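Side-chain contacts in D7 protein (Anopheles stephensi, PDB 3NHI), which modulates blood feeding of female mosquitoes by sequestering mediators of the host response, binding cysteinyl leukotrienes and stable analogues of thromboxane A2: residues A231-S236 and Y242-N247; C192-L197 and S236-Y241. All coordinates share one frame; numbering follows the deposited sequence. Where two conformers were deposited one is given.

Contact 1. Residues A231-S236 and Y242-N247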
loop_
_atom_site.group_PDB
_atom_site.type_symbol
_atom_site.label_atom_id
_atom_site.label_comp_id
_atom_site.label_asym_id
_atom_site.label_seq_id
_atom_site.Cartn_x
_atom_site.Cartn_y
_atom_site.Cartn_z
ATOM N N ALA A 231 -20.536 -0.848 -11.060
ATOM C CA ALA A 231 -21.844 -1.014 -10.441
ATOM C C ALA A 231 -22.701 -2.035 -11.174
ATOM O O ALA A 231 -23.455 -2.784 -10.544
ATOM C CB ALA A 231 -22.561 0.317 -10.369
ATOM N N SER A 232 -22.573 -2.047 -12.501
ATOM C CA SER A 232 -23.397 -2.917 -13.340
ATOM C C SER A 232 -22.752 -4.289 -13.558
ATOM O O SER A 232 -23.332 -5.156 -14.210
ATOM C CB SER A 232 -23.712 -2.247 -14.684
ATOM O OG SER A 232 -22.540 -2.032 -15.442
ATOM N N CYS A 233 -21.562 -4.491 -13.005
ATOM C CA CYS A 233 -20.862 -5.753 -13.145
ATOM C C CYS A 233 -21.553 -6.830 -12.323
ATOM O O CYS A 233 -21.699 -6.686 -11.110
ATOM C CB CYS A 233 -19.410 -5.587 -12.683
ATOM S SG CYS A 233 -18.291 -6.892 -13.239
ATOM N N LYS A 234 -21.995 -7.894 -12.990
ATOM C CA LYS A 234 -22.518 -9.067 -12.304
ATOM C C LYS A 234 -21.323 -9.871 -11.784
ATOM O O LYS A 234 -20.327 -10.073 -12.477
ATOM C CB LYS A 234 -23.382 -9.910 -13.252
ATOM C CG LYS A 234 -23.925 -11.215 -12.663
ATOM C CD LYS A 234 -24.884 -11.923 -13.631
ATOM C CE LYS A 234 -24.166 -12.542 -14.836
ATOM N NZ LYS A 234 -25.118 -12.991 -15.896
ATOM N N GLY A 235 -21.421 -10.331 -10.560
ATOM C CA GLY A 235 -20.301 -11.020 -9.974
ATOM C C GLY A 235 -19.548 -10.078 -9.068
ATOM O O GLY A 235 -19.524 -8.854 -9.279
ATOM N N SER A 236 -18.937 -10.663 -8.050
ATOM C CA SER A 236 -18.251 -9.881 -7.040
ATOM C C SER A 236 -16.816 -10.351 -6.820
ATOM O O SER A 236 -16.174 -9.947 -5.850
ATOM C CB SER A 236 -19.041 -9.900 -5.727
ATOM O OG SER A 236 -19.082 -11.206 -5.190
ATOM N N TYR A 242 -12.554 -7.091 -13.314
ATOM C CA TYR A 242 -11.546 -6.986 -14.352
ATOM C C TYR A 242 -12.159 -7.190 -15.752
ATOM O O TYR A 242 -11.920 -6.382 -16.650
ATOM C CB TYR A 242 -10.460 -8.017 -14.049
ATOM C CG TYR A 242 -9.343 -8.155 -15.053
ATOM C CD1 TYR A 242 -8.393 -7.149 -15.237
ATOM C CD2 TYR A 242 -9.217 -9.320 -15.801
ATOM C CE1 TYR A 242 -7.363 -7.298 -16.150
ATOM C CE2 TYR A 242 -8.180 -9.479 -16.706
ATOM C CZ TYR A 242 -7.258 -8.469 -16.877
ATOM O OH TYR A 242 -6.229 -8.612 -17.785
ATOM N N VAL A 243 -12.947 -8.254 -15.913
ATOM C CA VAL A 243 -13.654 -8.526 -17.170
ATOM C C VAL A 243 -14.594 -7.375 -17.528
ATOM O O VAL A 243 -14.624 -6.916 -18.681
ATOM C CB VAL A 243 -14.433 -9.863 -17.109
ATOM C CG1 VAL A 243 -15.416 -9.974 -18.277
ATOM C CG2 VAL A 243 -13.483 -11.039 -17.130
ATOM N N CYS A 244 -15.340 -6.882 -16.543
ATOM C CA CYS A 244 -16.249 -5.767 -16.816
ATOM C C CYS A 244 -15.515 -4.528 -17.331
ATOM O O CYS A 244 -15.975 -3.883 -18.269
ATOM C CB CYS A 244 -17.086 -5.417 -15.590
ATOM S SG CYS A 244 -18.316 -6.688 -15.261
ATOM N N LEU A 245 -14.369 -4.208 -16.724
ATOM C CA LEU A 245 -13.590 -3.041 -17.133
ATOM C C LEU A 245 -12.981 -3.242 -18.512
ATOM O O LEU A 245 -13.074 -2.360 -19.377
ATOM C CB LEU A 245 -12.498 -2.746 -16.100
ATOM C CG LEU A 245 -13.025 -2.222 -14.761
ATOM C CD1 LEU A 245 -12.001 -2.466 -13.661
ATOM C CD2 LEU A 245 -13.420 -0.753 -14.835
ATOM N N VAL A 246 -12.400 -4.416 -18.731
ATOM C CA VAL A 246 -11.707 -4.693 -19.988
ATOM C C VAL A 246 -12.687 -4.697 -21.160
ATOM O O VAL A 246 -12.373 -4.169 -22.231
ATOM C CB VAL A 246 -10.910 -6.015 -19.913
ATOM C CG1 VAL A 246 -10.440 -6.453 -21.311
ATOM C CG2 VAL A 246 -9.712 -5.857 -18.969
ATOM N N ASN A 247 -13.886 -5.232 -20.950
ATOM C CA ASN A 247 -14.850 -5.346 -22.042
ATOM C C ASN A 247 -15.762 -4.134 -22.235
ATOM O O ASN A 247 -16.641 -4.146 -23.101
ATOM C CB ASN A 247 -15.652 -6.638 -21.917
ATOM C CG ASN A 247 -14.868 -7.852 -22.390
ATOM O OD1 ASN A 247 -13.845 -7.719 -23.064
ATOM N ND2 ASN A 247 -15.350 -9.038 -22.054
#

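Contact 2. Residues C192-L197 and S236-Y241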
loop_
_atom_site.group_PDB
_atom_site.type_symbol
_atom_site.label_atom_id
_atom_site.label_comp_id
_atom_site.label_asym_id
_atom_site.label_seq_id
_atom_site.Cartn_x
_atom_site.Cartn_y
_atom_site.Cartn_z
ATOM N N CYS A 192 -5.199 -11.817 -6.718
ATOM C CA CYS A 192 -3.974 -11.460 -6.024
ATOM C C CYS A 192 -3.586 -10.012 -6.374
ATOM O O CYS A 192 -3.160 -9.234 -5.507
ATOM C CB CYS A 192 -2.893 -12.478 -6.404
ATOM S SG CYS A 192 -1.223 -12.133 -5.828
ATOM N N ILE A 193 -3.740 -9.641 -7.638
ATOM C CA ILE A 193 -3.396 -8.292 -8.061
ATOM C C ILE A 193 -4.358 -7.260 -7.489
ATOM O O ILE A 193 -3.935 -6.225 -6.977
ATOM C CB ILE A 193 -3.326 -8.198 -9.595
ATOM C CG1 ILE A 193 -2.155 -9.034 -10.117
ATOM C CG2 ILE A 193 -3.166 -6.751 -10.041
ATOM C CD1 ILE A 193 -2.238 -9.360 -11.608
ATOM N N PHE A 194 -5.656 -7.533 -7.567
ATOM C CA PHE A 194 -6.644 -6.597 -7.033
ATOM C C PHE A 194 -6.426 -6.345 -5.541
ATOM O O PHE A 194 -6.566 -5.208 -5.067
ATOM C CB PHE A 194 -8.081 -7.066 -7.310
ATOM C CG PHE A 194 -8.646 -6.574 -8.634
ATOM C CD1 PHE A 194 -7.866 -6.557 -9.795
ATOM C CD2 PHE A 194 -9.967 -6.130 -8.709
ATOM C CE1 PHE A 194 -8.405 -6.099 -11.014
ATOM C CE2 PHE A 194 -10.510 -5.676 -9.912
ATOM C CZ PHE A 194 -9.729 -5.655 -11.062
ATOM N N ARG A 195 -6.073 -7.392 -4.796
ATOM C CA ARG A 195 -5.779 -7.217 -3.374
ATOM C C ARG A 195 -4.475 -6.438 -3.179
ATOM O O ARG A 195 -4.408 -5.528 -2.352
ATOM C CB ARG A 195 -5.739 -8.566 -2.669
ATOM C CG ARG A 195 -7.115 -9.209 -2.546
ATOM C CD ARG A 195 -7.021 -10.537 -1.821
ATOM N NE ARG A 195 -8.329 -11.100 -1.484
ATOM C CZ ARG A 195 -9.021 -10.819 -0.377
ATOM N NH1 ARG A 195 -8.559 -9.956 0.524
ATOM N NH2 ARG A 195 -10.196 -11.405 -0.171
ATOM N N GLY A 196 -3.456 -6.743 -3.980
ATOM C CA GLY A 196 -2.178 -6.027 -3.894
ATOM C C GLY A 196 -2.281 -4.545 -4.226
ATOM O O GLY A 196 -1.592 -3.711 -3.630
ATOM N N LEU A 197 -3.167 -4.209 -5.161
ATOM C CA LEU A 197 -3.399 -2.813 -5.545
ATOM C C LEU A 197 -4.417 -2.111 -4.654
ATOM O O LEU A 197 -4.698 -0.937 -4.854
ATOM C CB LEU A 197 -3.853 -2.723 -7.003
ATOM C CG LEU A 197 -2.971 -3.359 -8.078
ATOM C CD1 LEU A 197 -3.474 -2.953 -9.460
ATOM C CD2 LEU A 197 -1.490 -3.060 -7.926
ATOM N N SER A 236 -18.937 -10.663 -8.050
ATOM C CA SER A 236 -18.251 -9.881 -7.040
ATOM C C SER A 236 -16.816 -10.351 -6.820
ATOM O O SER A 236 -16.174 -9.947 -5.850
ATOM C CB SER A 236 -19.041 -9.900 -5.727
ATOM O OG SER A 236 -19.082 -11.206 -5.190
ATOM N N GLU A 237 -16.310 -11.181 -7.732
ATOM C CA GLU A 237 -14.906 -11.591 -7.681
ATOM C C GLU A 237 -14.046 -10.580 -8.419
ATOM O O GLU A 237 -14.517 -9.917 -9.352
ATOM C CB GLU A 237 -14.715 -12.979 -8.292
ATOM C CG GLU A 237 -15.489 -14.056 -7.545
ATOM C CD GLU A 237 -15.344 -15.451 -8.120
ATOM O OE1 GLU A 237 -14.602 -15.644 -9.111
ATOM O OE2 GLU A 237 -15.993 -16.367 -7.566
ATOM N N ALA A 238 -12.783 -10.462 -8.003
ATOM C CA ALA A 238 -11.833 -9.602 -8.697
ATOM C C ALA A 238 -11.880 -9.804 -10.212
ATOM O O ALA A 238 -11.965 -8.835 -10.966
ATOM C CB ALA A 238 -10.427 -9.836 -8.176
ATOM N N TYR A 239 -11.840 -11.064 -10.650
ATOM C CA TYR A 239 -11.880 -11.373 -12.078
ATOM C C TYR A 239 -13.118 -10.831 -12.774
ATOM O O TYR A 239 -13.024 -10.355 -13.908
ATOM C CB TYR A 239 -11.740 -12.878 -12.328
ATOM C CG TYR A 239 -11.634 -13.197 -13.797
ATOM C CD1 TYR A 239 -10.477 -12.870 -14.516
ATOM C CD2 TYR A 239 -12.698 -13.777 -14.481
ATOM C CE1 TYR A 239 -10.367 -13.145 -15.874
ATOM C CE2 TYR A 239 -12.599 -14.062 -15.832
ATOM C CZ TYR A 239 -11.433 -13.735 -16.525
ATOM O OH TYR A 239 -11.337 -13.998 -17.871
ATOM N N ASP A 240 -14.261 -10.866 -12.090
ATOM C CA ASP A 240 -15.494 -10.310 -12.659
ATOM C C ASP A 240 -15.366 -8.825 -12.960
ATOM O O ASP A 240 -15.720 -8.379 -14.059
ATOM C CB ASP A 240 -16.690 -10.575 -11.750
ATOM C CG ASP A 240 -16.909 -12.050 -11.493
ATOM O OD1 ASP A 240 -16.803 -12.849 -12.451
ATOM O OD2 ASP A 240 -17.197 -12.406 -10.337
ATOM N N TYR A 241 -14.832 -8.061 -12.004
ATOM C CA TYR A 241 -14.644 -6.620 -12.198
ATOM C C TYR A 241 -13.633 -6.319 -13.293
ATOM O O TYR A 241 -13.838 -5.432 -14.108
ATOM C CB TYR A 241 -14.241 -5.936 -10.889
ATOM C CG TYR A 241 -15.301 -6.035 -9.819
ATOM C CD1 TYR A 241 -15.053 -6.730 -8.640
ATOM C CD2 TYR A 241 -16.558 -5.472 -10.007
ATOM C CE1 TYR A 241 -16.032 -6.852 -7.663
ATOM C CE2 TYR A 241 -17.539 -5.569 -9.029
ATOM C CZ TYR A 241 -17.266 -6.255 -7.855
ATOM O OH TYR A 241 -18.236 -6.381 -6.881
#

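Contact 1. Residues A231-S236 and Y242-N247
A first torsion of -163° in Cys233 sets SG opposite the residue's own N and beside its carbonyl carbon, reaching out of the loop that follows helix 223-231, while Cys244 places its sulfur beside the backbone N and anti to the carbonyl carbon (chi1 -71°), leaning out from helix 238-246 to meet it. The two SG atoms are joined covalently at 2.0 Å, and the torsion about that bond is 85°, close to the perpendicular setting that a disulfide prefers and right-handed in sense. The result is a compact, apparently unstrained bridge: Cys233 CB lies 3.7 Å from Cys244 CB, and the two CA atoms of the same residues are 5.9 Å apart. Little besides sulfur crosses the gap. Beyond the two cysteines, the one other close approach between the segments is the amide of Lys234, whose N stands 4.5 Å from Cys244 SG, whereas the long Lys234 side chain runs off away from the helix.

On the helical side the bridge is rooted in a regular turn. The backbone bonds from Val246 N to Tyr242 O and from Asn247 N to Val243 O, each 2.9 Å long, both bridge over Cys244 in sequence. Tyr242, Leu245 and Val246 are buried: Val246 CG2 sits 3.9 Å above one face of the Tyr242 ring, offset toward the rim, and Leu245 packs on Val229 and Leu230 of helix 223-231. Cys244 itself also touches Val229. A covalent staple at the surface, fastening a loop to the helix that follows it, thus supplements apolar helix packing beneath, as is characteristic of the disulfide-braced, all-helical odorant-binding-protein fold.

Contact 2. Residues C192-L197 and S236-Y241
Phe194 of helix 184-196 lies against Ala238 and Tyr241 on the first turn of helix 238-246, a buried helix-to-helix contact within the all-helical odorant-binding-protein fold. Along the second segment, Glu237 comes first as the N-cap, its side chain directed away from Phe194. Its amide N donates to Asp240 OD2 at 3.0 Å, bent to 152° at the hydrogen and meeting the oxygen on the anti side of the carboxylate, 25° out of its plane. This is the half of a capping box in which the third helical residue secures the backbone N-H of the cap.

Ala238 then presents its methyl group to the root of the aromatic side chain, CB lying 3.7 Å from Phe194 CB and equally close to CG. Consistent with so small a side chain, the CA atoms of Phe194 and Ala238 are 6.2 Å apart. The carbonyl of the same alanine stands over one face of the ring. Tyr239 and Asp240 turn the other way, the tyrosine OH hydrogen-bonded to Gly182 N. Tyr241 returns to the contact with its stem rather than its ring: CG stands anti to the carbonyl carbon and beside the backbone N (chi1 -63°), and the side chain crosses that of Phe194 at about a right angle before leading off, leaving Tyr241 CB 3.9 Å from Phe194 CE2, which also has Ala238 O at 3.6 Å.

In the fold
From the N terminus, the chain first reaches 192-197, where Cys192 is already bonded to Cys159 of helix 155-163. It then passes through a two-stranded hairpin and helices 207-216 and 223-231 before contact 2 closes this long excursion at the start of helix 238-246. Contact 1 begins at 231-236, before that closure, and ends at 242-247, after it, closing a much shorter loop; the two therefore cross, sharing Ser236. They also touch, Cys233 SG lying 3.1 Å from Asp240 O. One short helix is thus held inwardly to helix 184-196 and outwardly to its own preceding loop, away from the eicosanoid pocket.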